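Long-range contacts in outer membrane protein Omp121 (Bacteroides thetaiotaomicron, PDB 5FQ8), which probably takes up nutrients across the outer membrane as a TonB-dependent receptor, a beta barrel closed by a plug domain, and binds metal ions: residues Q450-R455 with R485-Q490; Y124-G129 with N377-E382; G442-Y447 with V494-I499; S641-T646 with D673-S678; G70-S75 with S85-G90. One frame throughout, in Å; residues are numbered along the deposited sequence.

Interaction 1 of 5, residues Q450-R455 with R485-Q490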
# COMPACT_ATOMS: atom_id res chain seq x y z
N GLN B 450 -0.29 8.47 -3.13
CA GLN B 450 -0.31 9.22 -1.88
C GLN B 450 -1.29 10.38 -2.03
O GLN B 450 -1.38 10.98 -3.09
CB GLN B 450 1.08 9.73 -1.53
CG GLN B 450 1.14 10.44 -0.22
CD GLN B 450 2.44 11.15 -0.02
OE1 GLN B 450 3.44 10.83 -0.65
NE2 GLN B 450 2.45 12.14 0.87
N ILE B 451 -2.02 10.66 -0.97
CA ILE B 451 -2.97 11.76 -0.97
C ILE B 451 -2.58 12.65 0.19
O ILE B 451 -2.63 12.22 1.35
CB ILE B 451 -4.42 11.29 -0.85
CG1 ILE B 451 -4.89 10.68 -2.15
CG2 ILE B 451 -5.33 12.43 -0.50
CD1 ILE B 451 -6.32 10.45 -2.15
N THR B 452 -2.15 13.86 -0.10
CA THR B 452 -1.77 14.79 0.94
C THR B 452 -2.91 15.76 1.17
O THR B 452 -3.66 16.08 0.26
CB THR B 452 -0.49 15.55 0.59
OG1 THR B 452 0.41 14.71 -0.13
CG2 THR B 452 0.17 16.02 1.85
N ARG B 453 -3.05 16.19 2.41
CA ARG B 453 -4.06 17.17 2.78
C ARG B 453 -3.38 18.20 3.66
O ARG B 453 -2.89 17.87 4.74
CB ARG B 453 -5.23 16.53 3.52
CG ARG B 453 -6.13 15.68 2.68
CD ARG B 453 -7.29 15.19 3.51
NE ARG B 453 -8.11 16.26 4.08
CZ ARG B 453 -8.70 16.18 5.26
NH1 ARG B 453 -8.54 15.09 5.99
NH2 ARG B 453 -9.43 17.17 5.72
N ARG B 454 -3.33 19.44 3.18
CA ARG B 454 -2.73 20.56 3.88
C ARG B 454 -3.81 21.56 4.26
O ARG B 454 -4.78 21.74 3.54
CB ARG B 454 -1.71 21.27 3.01
CG ARG B 454 -0.35 20.71 3.10
CD ARG B 454 0.59 21.39 2.15
NE ARG B 454 1.74 20.53 1.92
CZ ARG B 454 2.70 20.31 2.82
NH1 ARG B 454 2.65 20.90 4.00
NH2 ARG B 454 3.70 19.51 2.52
N ARG B 455 -3.61 22.23 5.38
CA ARG B 455 -4.60 23.21 5.80
C ARG B 455 -4.02 24.19 6.80
O ARG B 455 -3.46 23.79 7.82
CB ARG B 455 -5.81 22.48 6.38
CG ARG B 455 -6.93 23.35 6.86
CD ARG B 455 -8.19 22.54 6.99
NE ARG B 455 -9.32 23.37 7.38
CZ ARG B 455 -9.78 23.46 8.62
NH1 ARG B 455 -9.21 22.77 9.60
NH2 ARG B 455 -10.82 24.25 8.87
N ARG B 485 -1.64 25.34 11.50
CA ARG B 485 -1.17 24.71 10.27
C ARG B 485 -1.21 23.20 10.44
O ARG B 485 -0.78 22.68 11.47
CB ARG B 485 0.24 25.20 9.92
CG ARG B 485 0.30 26.66 9.52
CD ARG B 485 1.67 27.10 9.07
NE ARG B 485 2.47 27.55 10.20
CZ ARG B 485 3.79 27.63 10.17
NH1 ARG B 485 4.42 27.28 9.07
NH2 ARG B 485 4.46 28.05 11.22
N LYS B 486 -1.75 22.50 9.45
CA LYS B 486 -1.95 21.07 9.54
C LYS B 486 -1.62 20.42 8.21
O LYS B 486 -2.00 20.93 7.16
CB LYS B 486 -3.39 20.74 9.95
CG LYS B 486 -3.73 19.26 10.07
CD LYS B 486 -5.19 19.07 10.40
CE LYS B 486 -5.54 17.62 10.61
NZ LYS B 486 -6.99 17.37 10.77
N VAL B 487 -0.91 19.32 8.26
CA VAL B 487 -0.67 18.52 7.07
C VAL B 487 -0.89 17.08 7.46
O VAL B 487 -0.62 16.69 8.60
CB VAL B 487 0.74 18.77 6.50
CG1 VAL B 487 1.76 18.64 7.57
CG2 VAL B 487 1.05 17.82 5.39
N SER B 488 -1.45 16.30 6.54
CA SER B 488 -1.54 14.86 6.73
C SER B 488 -1.49 14.22 5.36
O SER B 488 -1.70 14.88 4.35
CB SER B 488 -2.81 14.47 7.49
OG SER B 488 -3.96 14.37 6.66
N TYR B 489 -1.16 12.94 5.33
CA TYR B 489 -1.23 12.22 4.07
C TYR B 489 -1.49 10.76 4.35
O TYR B 489 -1.49 10.31 5.49
CB TYR B 489 0.04 12.39 3.22
CG TYR B 489 1.30 11.77 3.78
CD1 TYR B 489 1.53 10.41 3.70
CD2 TYR B 489 2.27 12.55 4.36
CE1 TYR B 489 2.66 9.85 4.20
CE2 TYR B 489 3.41 12.00 4.86
CZ TYR B 489 3.60 10.65 4.78
OH TYR B 489 4.75 10.09 5.28
N GLN B 490 -1.74 10.02 3.28
CA GLN B 490 -1.97 8.59 3.33
C GLN B 490 -1.25 7.95 2.16
O GLN B 490 -1.58 8.22 1.01
CB GLN B 490 -3.46 8.26 3.29
CG GLN B 490 -3.73 6.79 3.51
CD GLN B 490 -5.10 6.41 3.10
OE1 GLN B 490 -5.79 7.16 2.44
NE2 GLN B 490 -5.52 5.23 3.49
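The carbonyl oxygen of Ser-488 is gripped twice by the facing strand: Arg-453 N donates to it in the carbonyl plane (N to O 2.7 Å, N-H...O 165°), and Thr-452 CA brings a CA-H to the same O at 3.4 Å. Ser-488 N returns a bond to Arg-453 O, 2.8 Å away. The same double bonding joins Ile-451 to Gln-490 and Arg-455 to Lys-486. Between them Thr-452 and Tyr-489, and Arg-454 and Val-487, form the non-hydrogen-bonded pairs of this long antiparallel barrel hairpin. Their side chains share the face that turns to the plug, where Arg-454 touches Asn-110 and Ser-112. The extended Arg-454 chain runs beside Val-487, and the turn at chi4 (-73°) lays one guanidinium face against CG2 of that valine, 3.7 Å from NH1. Gln-450, with CG anti to the backbone N (chi1 -176°), crosses obliquely to Tyr-489; its NE2 stands over one ring face, offset toward the rim and 3.2 Å from CG of that tyrosine. On the opposite face, Ile-451, Arg-453, Ser-488 and Gln-490 meet a second subunit. There Arg-453 NH2 forms a salt bridge with Glu-380 of that subunit, which would probably offset the nearby like charge of Lys-486.

Interaction 2 of 5, residues Y124-G129 with N377-E382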
# COMPACT_ATOMS: atom_id res chain seq x y z
N TYR B 124 12.34 14.26 -8.58
CA TYR B 124 11.23 14.92 -9.24
C TYR B 124 10.83 16.11 -8.39
O TYR B 124 11.15 16.19 -7.21
CB TYR B 124 10.06 13.96 -9.46
CG TYR B 124 9.44 13.35 -8.22
CD1 TYR B 124 8.66 14.12 -7.37
CD2 TYR B 124 9.61 12.01 -7.91
CE1 TYR B 124 8.09 13.60 -6.25
CE2 TYR B 124 9.02 11.46 -6.79
CZ TYR B 124 8.26 12.27 -5.96
OH TYR B 124 7.66 11.77 -4.84
N ASP B 125 10.16 17.06 -9.02
CA ASP B 125 9.76 18.29 -8.33
C ASP B 125 8.44 18.74 -8.91
O ASP B 125 8.30 18.84 -10.13
CB ASP B 125 10.83 19.38 -8.49
CG ASP B 125 10.64 20.50 -7.51
OD1 ASP B 125 9.56 21.11 -7.50
OD2 ASP B 125 11.58 20.75 -6.73
N PHE B 126 7.46 18.98 -8.05
CA PHE B 126 6.09 19.15 -8.51
C PHE B 126 5.53 20.54 -8.24
O PHE B 126 4.38 20.80 -8.59
CB PHE B 126 5.19 18.09 -7.85
CG PHE B 126 5.19 16.76 -8.54
CD1 PHE B 126 5.37 16.66 -9.89
CD2 PHE B 126 5.03 15.60 -7.81
CE1 PHE B 126 5.36 15.42 -10.52
CE2 PHE B 126 5.03 14.36 -8.41
CZ PHE B 126 5.19 14.28 -9.79
N GLY B 127 6.29 21.43 -7.63
CA GLY B 127 5.89 22.81 -7.51
C GLY B 127 5.91 23.29 -6.07
O GLY B 127 5.99 22.51 -5.13
N ASN B 128 5.85 24.61 -5.92
CA ASN B 128 5.72 25.20 -4.60
C ASN B 128 4.52 26.14 -4.55
O ASN B 128 3.95 26.53 -5.57
CB ASN B 128 7.01 25.92 -4.13
CG ASN B 128 7.28 27.21 -4.84
OD1 ASN B 128 7.73 27.23 -5.97
ND2 ASN B 128 7.06 28.32 -4.15
N GLY B 129 4.10 26.44 -3.34
CA GLY B 129 2.78 26.97 -3.12
C GLY B 129 2.56 28.31 -3.77
O GLY B 129 1.43 28.68 -4.10
N ASN B 377 4.85 9.02 -13.23
CA ASN B 377 5.09 9.84 -12.05
C ASN B 377 4.23 11.10 -12.18
O ASN B 377 4.69 12.17 -12.55
CB ASN B 377 6.56 10.19 -11.88
CG ASN B 377 6.82 10.94 -10.62
OD1 ASN B 377 5.93 11.12 -9.80
ND2 ASN B 377 8.04 11.39 -10.46
N GLU B 378 2.96 10.96 -11.83
CA GLU B 378 1.97 12.00 -12.03
C GLU B 378 1.60 12.65 -10.71
O GLU B 378 1.75 12.04 -9.65
CB GLU B 378 0.73 11.42 -12.70
CG GLU B 378 -0.28 12.42 -13.18
CD GLU B 378 -1.48 11.78 -13.80
OE1 GLU B 378 -1.32 11.11 -14.83
OE2 GLU B 378 -2.58 11.93 -13.24
N TYR B 379 1.18 13.90 -10.76
CA TYR B 379 0.69 14.60 -9.58
C TYR B 379 -0.49 15.45 -10.00
O TYR B 379 -0.44 16.13 -11.02
CB TYR B 379 1.79 15.47 -8.98
CG TYR B 379 1.45 16.22 -7.71
CD1 TYR B 379 1.61 15.64 -6.47
CD2 TYR B 379 1.04 17.54 -7.76
CE1 TYR B 379 1.33 16.34 -5.32
CE2 TYR B 379 0.76 18.24 -6.61
CZ TYR B 379 0.91 17.64 -5.40
OH TYR B 379 0.63 18.33 -4.25
N GLU B 380 -1.57 15.37 -9.24
CA GLU B 380 -2.74 16.21 -9.41
C GLU B 380 -3.05 16.86 -8.08
O GLU B 380 -2.99 16.22 -7.04
CB GLU B 380 -3.93 15.41 -9.91
CG GLU B 380 -5.16 16.28 -10.09
CD GLU B 380 -6.38 15.55 -10.56
OE1 GLU B 380 -6.39 15.04 -11.69
OE2 GLU B 380 -7.35 15.50 -9.79
N SER B 381 -3.36 18.15 -8.11
CA SER B 381 -3.57 18.90 -6.88
C SER B 381 -4.77 19.81 -7.02
O SER B 381 -5.01 20.36 -8.09
CB SER B 381 -2.32 19.71 -6.54
OG SER B 381 -2.60 20.70 -5.59
N GLU B 382 -5.54 19.95 -5.95
CA GLU B 382 -6.66 20.88 -5.90
C GLU B 382 -6.49 21.74 -4.67
O GLU B 382 -6.10 21.24 -3.62
CB GLU B 382 -7.98 20.14 -5.87
CG GLU B 382 -8.65 20.00 -7.22
CD GLU B 382 -9.78 19.01 -7.24
OE1 GLU B 382 -9.53 17.81 -7.01
OE2 GLU B 382 -10.92 19.44 -7.50
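The Phe-126 ring is the centre of the contact. Tyr-379 CB sits over the middle of one face, 3.4 Å from the Phe-126 ring centroid and 11° off the normal, a CH-pi contact. On the opposite face lies CD1 of Tyr-124, offset toward the rim. At the edge, near the ring plane, Asn-377 OD1 comes to 3.2 Å from Phe-126 CZ. The Phe-126 and Tyr-379 rings are near parallel, planes 22° apart, but slid until they barely overlap. Asn-377 also serves Tyr-124: its ND2 approaches CD2 of that ring at 3.1 Å, the amide and ring planes 75° apart. An alanine at Phe-126 would take the ring from under Tyr-379 CB and from beside Asn-377 OD1, and would probably loosen the packing of this plug segment on the strand. Further out, Tyr-124 OH is hydrogen-bonded to Lys-415 of a barrel strand, and Asn-377 ND2 makes a weak hydrogen bond to Thr-323. Asp-125 OD1 takes the N-H of Gly-127 (3.3 Å) in an Asx turn, and Ser-83 OG also bonds to that oxygen, which holds the chain just past Phe-126. Side chains of plug segment 124-129 meet side chains and, at Phe-126 CZ, backbone atoms of barrel strand 376-394, the two backbones well apart. Such a join, aromatic faces and an amide without direct hydrogen bond, relies on shape and weak electrostatics rather than on continuous sheet.

Interaction 3 of 5, residues G442-Y447 with V494-I499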
# COMPACT_ATOMS: atom_id res chain seq x y z
N GLY B 442 16.17 -6.51 -9.42
CA GLY B 442 14.92 -7.23 -9.43
C GLY B 442 13.86 -6.19 -9.69
O GLY B 442 13.21 -5.68 -8.79
N GLU B 443 13.71 -5.84 -10.95
CA GLU B 443 12.75 -4.83 -11.35
C GLU B 443 11.45 -5.56 -11.62
O GLU B 443 11.18 -6.01 -12.73
CB GLU B 443 13.26 -4.05 -12.56
CG GLU B 443 14.43 -3.14 -12.27
CD GLU B 443 14.05 -1.94 -11.45
OE1 GLU B 443 12.89 -1.52 -11.55
OE2 GLU B 443 14.90 -1.43 -10.70
N THR B 444 10.65 -5.71 -10.58
CA THR B 444 9.44 -6.52 -10.63
C THR B 444 8.18 -5.69 -10.63
O THR B 444 7.09 -6.22 -10.42
CB THR B 444 9.41 -7.51 -9.47
OG1 THR B 444 9.73 -6.84 -8.25
CG2 THR B 444 10.41 -8.61 -9.68
N GLY B 445 8.30 -4.40 -10.87
CA GLY B 445 7.16 -3.51 -10.85
C GLY B 445 6.92 -2.89 -9.50
O GLY B 445 7.30 -3.42 -8.46
N GLN B 446 6.27 -1.74 -9.51
CA GLN B 446 5.94 -1.05 -8.29
C GLN B 446 4.91 0.01 -8.63
O GLN B 446 4.91 0.54 -9.73
CB GLN B 446 7.18 -0.42 -7.67
CG GLN B 446 6.92 0.33 -6.41
CD GLN B 446 8.15 1.03 -5.93
OE1 GLN B 446 9.05 1.31 -6.71
NE2 GLN B 446 8.21 1.30 -4.64
N TYR B 447 4.02 0.28 -7.68
CA TYR B 447 3.00 1.29 -7.88
C TYR B 447 2.62 1.86 -6.53
O TYR B 447 2.24 1.12 -5.63
CB TYR B 447 1.77 0.71 -8.56
CG TYR B 447 0.64 1.70 -8.61
CD1 TYR B 447 0.65 2.72 -9.52
CD2 TYR B 447 -0.42 1.61 -7.72
CE1 TYR B 447 -0.38 3.63 -9.57
CE2 TYR B 447 -1.45 2.53 -7.77
CZ TYR B 447 -1.42 3.54 -8.69
OH TYR B 447 -2.44 4.47 -8.76
N VAL B 494 2.47 -1.04 -3.58
CA VAL B 494 2.53 -2.47 -3.84
C VAL B 494 3.70 -2.74 -4.76
O VAL B 494 4.01 -1.94 -5.65
CB VAL B 494 1.25 -3.04 -4.48
CG1 VAL B 494 0.13 -3.06 -3.49
CG2 VAL B 494 0.88 -2.25 -5.69
N ASN B 495 4.35 -3.87 -4.56
CA ASN B 495 5.47 -4.26 -5.39
C ASN B 495 5.14 -5.54 -6.12
O ASN B 495 4.16 -6.22 -5.83
CB ASN B 495 6.74 -4.42 -4.56
CG ASN B 495 7.35 -3.08 -4.20
OD1 ASN B 495 8.24 -2.58 -4.90
ND2 ASN B 495 6.88 -2.48 -3.12
N ASP B 496 5.96 -5.85 -7.11
CA ASP B 496 5.90 -7.14 -7.79
C ASP B 496 4.52 -7.32 -8.44
O ASP B 496 3.65 -8.01 -7.93
CB ASP B 496 6.23 -8.27 -6.81
CG ASP B 496 6.79 -9.48 -7.48
OD1 ASP B 496 6.25 -9.88 -8.53
OD2 ASP B 496 7.79 -10.02 -6.97
N LEU B 497 4.36 -6.67 -9.59
CA LEU B 497 3.06 -6.56 -10.22
C LEU B 497 2.68 -7.86 -10.91
O LEU B 497 3.50 -8.49 -11.57
CB LEU B 497 3.06 -5.41 -11.22
CG LEU B 497 3.49 -4.09 -10.61
CD1 LEU B 497 3.50 -3.00 -11.65
CD2 LEU B 497 2.58 -3.73 -9.46
N THR B 498 1.42 -8.26 -10.75
CA THR B 498 1.00 -9.53 -11.33
C THR B 498 0.88 -9.43 -12.84
O THR B 498 1.57 -10.14 -13.58
CB THR B 498 -0.31 -10.00 -10.72
OG1 THR B 498 -0.12 -10.26 -9.32
CG2 THR B 498 -0.76 -11.26 -11.37
N ILE B 499 -0.01 -8.56 -13.32
CA ILE B 499 -0.02 -8.14 -14.72
C ILE B 499 1.05 -7.07 -14.87
O ILE B 499 1.00 -6.06 -14.16
CB ILE B 499 -1.41 -7.63 -15.13
CG1 ILE B 499 -2.36 -8.79 -15.28
CG2 ILE B 499 -1.34 -6.93 -16.45
CD1 ILE B 499 -3.73 -8.43 -15.09
O HOH W 1 9.32 -4.50 -7.33
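Where the hairpin of strands 446-469 and 472-495 frays into loops, probably at its extracellular end as in other receptors of the family, four backbone hydrogen bonds close the gap. Tyr-447 and Val-494 satisfy each other completely: Tyr-447 N gives to Val-494 O and Val-494 N gives back to Tyr-447 O, each N to O 3.0 Å. Val-494 O also receives a CA-H contact from Gln-446. Beyond the next, non-hydrogen-bonded pair, Gln-446 with Asn-495, the two segments leave regular pairing. Leu-497 N donates to Thr-444 O at 2.9 Å, nearly along the C=O axis, whereas Asp-496 N reaches Gly-445 O at 3.1 Å from 52° above the carbonyl plane. That oblique approach goes with a second donor: a water 2.6 Å from Gly-445 O also donates to it. The same water donates to Asn-495 OD1 and is hydrogen-bonded to Thr-444 OG1, tying three residues of the two segments together. Gln-446 and Asn-495 lie side by side, OD1 of the asparagine 3.5 Å from CG of the glutamine, and send NE2 and ND2 to one shared acceptor, Glu-493 OE2. On the other side Leu-497 CG packs 3.7 Å from Gly-445 CA, where any CB on that residue would collide with it; the phi/psi pair of Gly-445 (92°/155°) would also jam a CB against Thr-444 O. The backbone is thus bonded directly, Thr-444 OG1 and Asn-495 OD1 through water, and Gln-446 NE2 and Asn-495 ND2 to a neighbouring carboxylate, whose charge would probably favour two amide N-H groups over two amide oxygens.

Interaction 4 of 5, residues S641-T646 with D673-S678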
# COMPACT_ATOMS: atom_id res chain seq x y z
N SER B 641 14.91 26.52 24.11
CA SER B 641 14.46 27.89 24.21
C SER B 641 14.18 28.41 22.81
O SER B 641 14.61 27.81 21.82
CB SER B 641 15.53 28.76 24.88
OG SER B 641 16.71 28.72 24.12
N PRO B 642 13.45 29.52 22.67
CA PRO B 642 13.07 29.98 21.34
C PRO B 642 14.25 30.46 20.53
O PRO B 642 15.35 30.68 21.03
CB PRO B 642 12.11 31.14 21.63
CG PRO B 642 11.66 30.91 23.01
CD PRO B 642 12.80 30.30 23.73
N GLU B 643 14.02 30.62 19.23
CA GLU B 643 14.99 31.21 18.34
C GLU B 643 14.82 32.72 18.31
O GLU B 643 13.71 33.24 18.45
CB GLU B 643 14.86 30.63 16.93
CG GLU B 643 15.49 31.48 15.82
CD GLU B 643 15.34 30.89 14.43
OE1 GLU B 643 15.33 29.66 14.28
OE2 GLU B 643 15.25 31.68 13.46
N MET B 644 15.92 33.43 18.16
CA MET B 644 15.89 34.89 18.11
C MET B 644 16.83 35.34 17.01
O MET B 644 18.03 35.04 17.06
CB MET B 644 16.29 35.49 19.45
CG MET B 644 15.75 36.86 19.69
SD MET B 644 13.97 36.86 19.77
CE MET B 644 13.68 35.65 21.02
N THR B 645 16.29 36.00 16.00
CA THR B 645 17.11 36.66 14.99
C THR B 645 17.21 38.14 15.34
O THR B 645 16.19 38.78 15.63
CB THR B 645 16.52 36.51 13.60
OG1 THR B 645 16.54 35.13 13.21
CG2 THR B 645 17.33 37.29 12.61
N THR B 646 18.43 38.67 15.36
CA THR B 646 18.68 40.09 15.57
C THR B 646 19.36 40.65 14.34
O THR B 646 20.29 40.05 13.81
CB THR B 646 19.55 40.35 16.78
OG1 THR B 646 19.13 39.53 17.87
CG2 THR B 646 19.44 41.79 17.19
N ASP B 673 20.01 33.20 16.05
CA ASP B 673 20.54 32.49 17.21
C ASP B 673 19.52 31.49 17.74
O ASP B 673 18.32 31.61 17.52
CB ASP B 673 20.92 33.46 18.32
CG ASP B 673 21.93 32.88 19.27
OD1 ASP B 673 22.66 31.97 18.86
OD2 ASP B 673 22.00 33.32 20.43
N LYS B 674 20.03 30.51 18.47
CA LYS B 674 19.23 29.50 19.17
C LYS B 674 18.23 28.80 18.25
O LYS B 674 17.19 28.34 18.71
CB LYS B 674 18.49 30.10 20.37
CG LYS B 674 19.33 30.97 21.28
CD LYS B 674 20.58 30.27 21.76
CE LYS B 674 21.15 30.93 23.02
NZ LYS B 674 20.95 32.41 23.01
N GLN B 675 18.53 28.70 16.97
CA GLN B 675 17.65 27.96 16.07
C GLN B 675 17.63 26.49 16.44
O GLN B 675 18.68 25.85 16.55
CB GLN B 675 18.12 28.18 14.63
CG GLN B 675 18.22 26.97 13.76
CD GLN B 675 19.01 27.26 12.51
OE1 GLN B 675 19.09 26.45 11.60
NE2 GLN B 675 19.59 28.43 12.46
N ILE B 676 16.44 25.95 16.66
CA ILE B 676 16.29 24.54 17.03
C ILE B 676 16.55 23.67 15.82
O ILE B 676 15.96 23.85 14.75
CB ILE B 676 14.90 24.27 17.60
CG1 ILE B 676 14.74 24.91 18.97
CG2 ILE B 676 14.70 22.82 17.75
CD1 ILE B 676 13.95 26.15 18.94
N PHE B 677 17.41 22.67 15.99
CA PHE B 677 17.89 21.89 14.86
C PHE B 677 18.28 20.51 15.36
O PHE B 677 18.76 20.38 16.49
CB PHE B 677 19.07 22.61 14.20
CG PHE B 677 19.75 21.82 13.15
CD1 PHE B 677 19.19 21.67 11.91
CD2 PHE B 677 20.97 21.25 13.39
CE1 PHE B 677 19.82 20.96 10.93
CE2 PHE B 677 21.61 20.54 12.41
CZ PHE B 677 21.03 20.39 11.17
N SER B 678 18.05 19.50 14.53
CA SER B 678 18.42 18.13 14.88
C SER B 678 19.90 17.95 14.57
O SER B 678 20.28 17.54 13.48
CB SER B 678 17.56 17.13 14.13
OG SER B 678 16.28 17.01 14.74
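The barrel hairpin of strands 643-656 and 661-680 loses its regular pairing here, with Met-644 and Asp-673 as the last antiparallel hydrogen-bonded pair. Met-644 N donates to Asp-673 O at 3.1 Å, and Asp-673 N returns a bond to Met-644 O at 2.9 Å; both donors stand above the carbonyl planes rather than on a lone pair. At Lys-674 the backbone turns with phi +53°, interrupting the strand. Its CB meets Pro-642 O at 3.3 Å, while the chain, bent at chi2 and chi4, curls back so that NZ makes a salt bridge to Asp-673 OD2 (2.9 Å) from above the carboxylate plane. Glu-643, extended with CG anti to the backbone N (chi1 161°), runs alongside Gln-675: its CG rests 3.3 Å from Asp-673 O and its OE1 lies 3.2 Å from Gln-675 CB. That buried OE1 is hydrogen-bonded to Asn-596 ND2 of the adjoining strand. Gln-675 sends NE2 elsewhere, to the backbone O of Ser-92 in the plug. Ile-676 CD1 closes the far end against Ser-641 O, 3.4 Å away. Asn-693 spans both segments, its OD1 taking Ser-641 N and its ND2 giving to Lys-674 O. The arrangement is that of an antiparallel barrel hairpin in which one strand breaks away from its partner, the side chains bridging what backbone bonds no longer join.

Interaction 5 of 5, residues G70-S75 with S85-G90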
# COMPACT_ATOMS: atom_id res chain seq x y z
N GLY B 70 19.70 41.36 -3.05
CA GLY B 70 19.51 40.57 -1.86
C GLY B 70 18.43 39.52 -1.93
O GLY B 70 18.13 38.90 -0.90
N VAL B 71 17.83 39.31 -3.09
CA VAL B 71 16.74 38.36 -3.27
C VAL B 71 17.20 37.35 -4.31
O VAL B 71 17.16 37.60 -5.51
CB VAL B 71 15.43 39.04 -3.67
CG1 VAL B 71 14.33 38.02 -3.82
CG2 VAL B 71 15.04 40.07 -2.64
N GLN B 72 17.64 36.19 -3.84
CA GLN B 72 18.25 35.17 -4.69
C GLN B 72 17.16 34.22 -5.15
O GLN B 72 16.71 33.36 -4.40
CB GLN B 72 19.36 34.46 -3.93
CG GLN B 72 19.92 33.21 -4.58
CD GLN B 72 20.91 32.51 -3.68
OE1 GLN B 72 21.82 33.11 -3.16
NE2 GLN B 72 20.71 31.22 -3.47
N ILE B 73 16.72 34.38 -6.39
CA ILE B 73 15.60 33.63 -6.93
C ILE B 73 16.12 32.68 -7.98
O ILE B 73 16.85 33.09 -8.89
CB ILE B 73 14.53 34.57 -7.51
CG1 ILE B 73 13.89 35.36 -6.39
CG2 ILE B 73 13.49 33.79 -8.30
CD1 ILE B 73 13.05 36.46 -6.88
N SER B 74 15.77 31.41 -7.86
CA SER B 74 16.25 30.39 -8.78
C SER B 74 15.19 29.32 -8.97
O SER B 74 14.42 29.03 -8.06
CB SER B 74 17.55 29.76 -8.28
OG SER B 74 18.58 30.71 -8.13
N SER B 75 15.17 28.74 -10.16
CA SER B 75 14.28 27.63 -10.44
C SER B 75 15.01 26.33 -10.20
O SER B 75 16.22 26.23 -10.40
CB SER B 75 13.81 27.69 -11.88
OG SER B 75 14.92 27.55 -12.74
N SER B 85 13.00 28.65 -5.94
CA SER B 85 13.64 29.02 -4.70
C SER B 85 13.75 30.53 -4.60
O SER B 85 13.93 31.22 -5.61
CB SER B 85 15.02 28.39 -4.62
OG SER B 85 15.66 28.79 -3.44
N VAL B 86 13.60 31.05 -3.38
CA VAL B 86 13.70 32.48 -3.10
C VAL B 86 14.31 32.61 -1.73
O VAL B 86 13.65 32.36 -0.72
CB VAL B 86 12.33 33.19 -3.14
CG1 VAL B 86 12.49 34.62 -2.72
CG2 VAL B 86 11.77 33.16 -4.52
N ILE B 87 15.57 33.02 -1.68
CA ILE B 87 16.30 33.17 -0.43
C ILE B 87 16.69 34.63 -0.27
O ILE B 87 17.21 35.25 -1.21
CB ILE B 87 17.53 32.25 -0.38
CG1 ILE B 87 17.13 30.82 -0.70
CG2 ILE B 87 18.14 32.27 0.98
CD1 ILE B 87 18.29 29.92 -0.87
N ILE B 88 16.41 35.19 0.89
CA ILE B 88 16.54 36.62 1.12
C ILE B 88 17.60 36.83 2.18
O ILE B 88 17.40 36.45 3.34
CB ILE B 88 15.21 37.26 1.52
CG1 ILE B 88 14.30 37.40 0.31
CG2 ILE B 88 15.42 38.61 2.15
CD1 ILE B 88 13.12 38.24 0.57
N ARG B 89 18.71 37.44 1.78
CA ARG B 89 19.84 37.70 2.66
C ARG B 89 20.38 36.40 3.25
O ARG B 89 20.58 36.26 4.46
CB ARG B 89 19.47 38.71 3.74
CG ARG B 89 19.28 40.11 3.17
CD ARG B 89 18.93 41.15 4.21
NE ARG B 89 18.86 42.49 3.64
CZ ARG B 89 18.58 43.58 4.34
NH1 ARG B 89 18.35 43.49 5.63
NH2 ARG B 89 18.54 44.76 3.75
N GLY B 90 20.63 35.44 2.37
CA GLY B 90 21.27 34.19 2.75
C GLY B 90 20.39 33.24 3.54
O GLY B 90 19.22 33.47 3.81
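Two side chains of this pair end in flat groups. The Gln-72 amide, on an extended chain, touches the facing strand by its NE2, 3.8 Å from Ile-87 CD1, the two side chains lying side by side. The Arg-89 guanidinium leads away from strand 71-75 instead, its CB pointing away too; NE, NH1 and NH2 make salt bridges to Glu-703, Glu-647 and Glu-649 of the barrel wall. Three carboxylates round one guanidinium probably balance its buried charge, and the arginine would probably favour their ionised form. Arg-89 is still held by its backbone, since its N donates to Gly-70 O in the carbonyl plane at 3.1 Å. Strands 71-75 and 84-88 form a small antiparallel hairpin within the plug domain of this TonB-dependent receptor. Gln-72 N bonds to Ile-87 O (2.8 Å, N-H...O 165°) and Ile-87 N gives back to Gln-72 O, while Ser-74 and Ser-85 pair likewise. Valine and isoleucine side chains fill the other face. Val-71 forks over it: CG1, anti to the backbone N, meets CG1 of Val-86 at 4.0 Å, and its CG2 meets CG1 of Ile-88 at 4.0 Å. Ile-73 CG1 lies against Val-86 CG2, 3.6 Å away. An alanine at Val-71 would remove both methyl branches and probably loosen the packing of Val-86 and Ile-88, together with that on Ile-143 of plug strand 138-144. At the polar end, Ser-74 OG is hydrogen-bonded to Arg-824 NH1 and Ser-85 OG to the backbone O of Asn-958.

Interactions 1 and 3 hold the same two barrel strands, 446-469 and 472-495: interaction 1 lies along the regular paired part, interaction 3 at the frayed end. Interaction 4 belongs to another barrel hairpin, likewise where pairing lapses. All three are partly buried. Backbone bonds dominate in interaction 1, are supplemented by water and a shared carboxylate in interaction 3 and shrink to one bonded pair, backed by side chains, in interaction 4. Interactions 2 and 5 are buried and involve the plug: interaction 5 is a plug hairpin with an aliphatic face, interaction 2 an aromatic contact between plug and barrel. Interactions 1, 2 and 3 also reach the second subunit, Arg-453 and Glu-380 pairing across the interface.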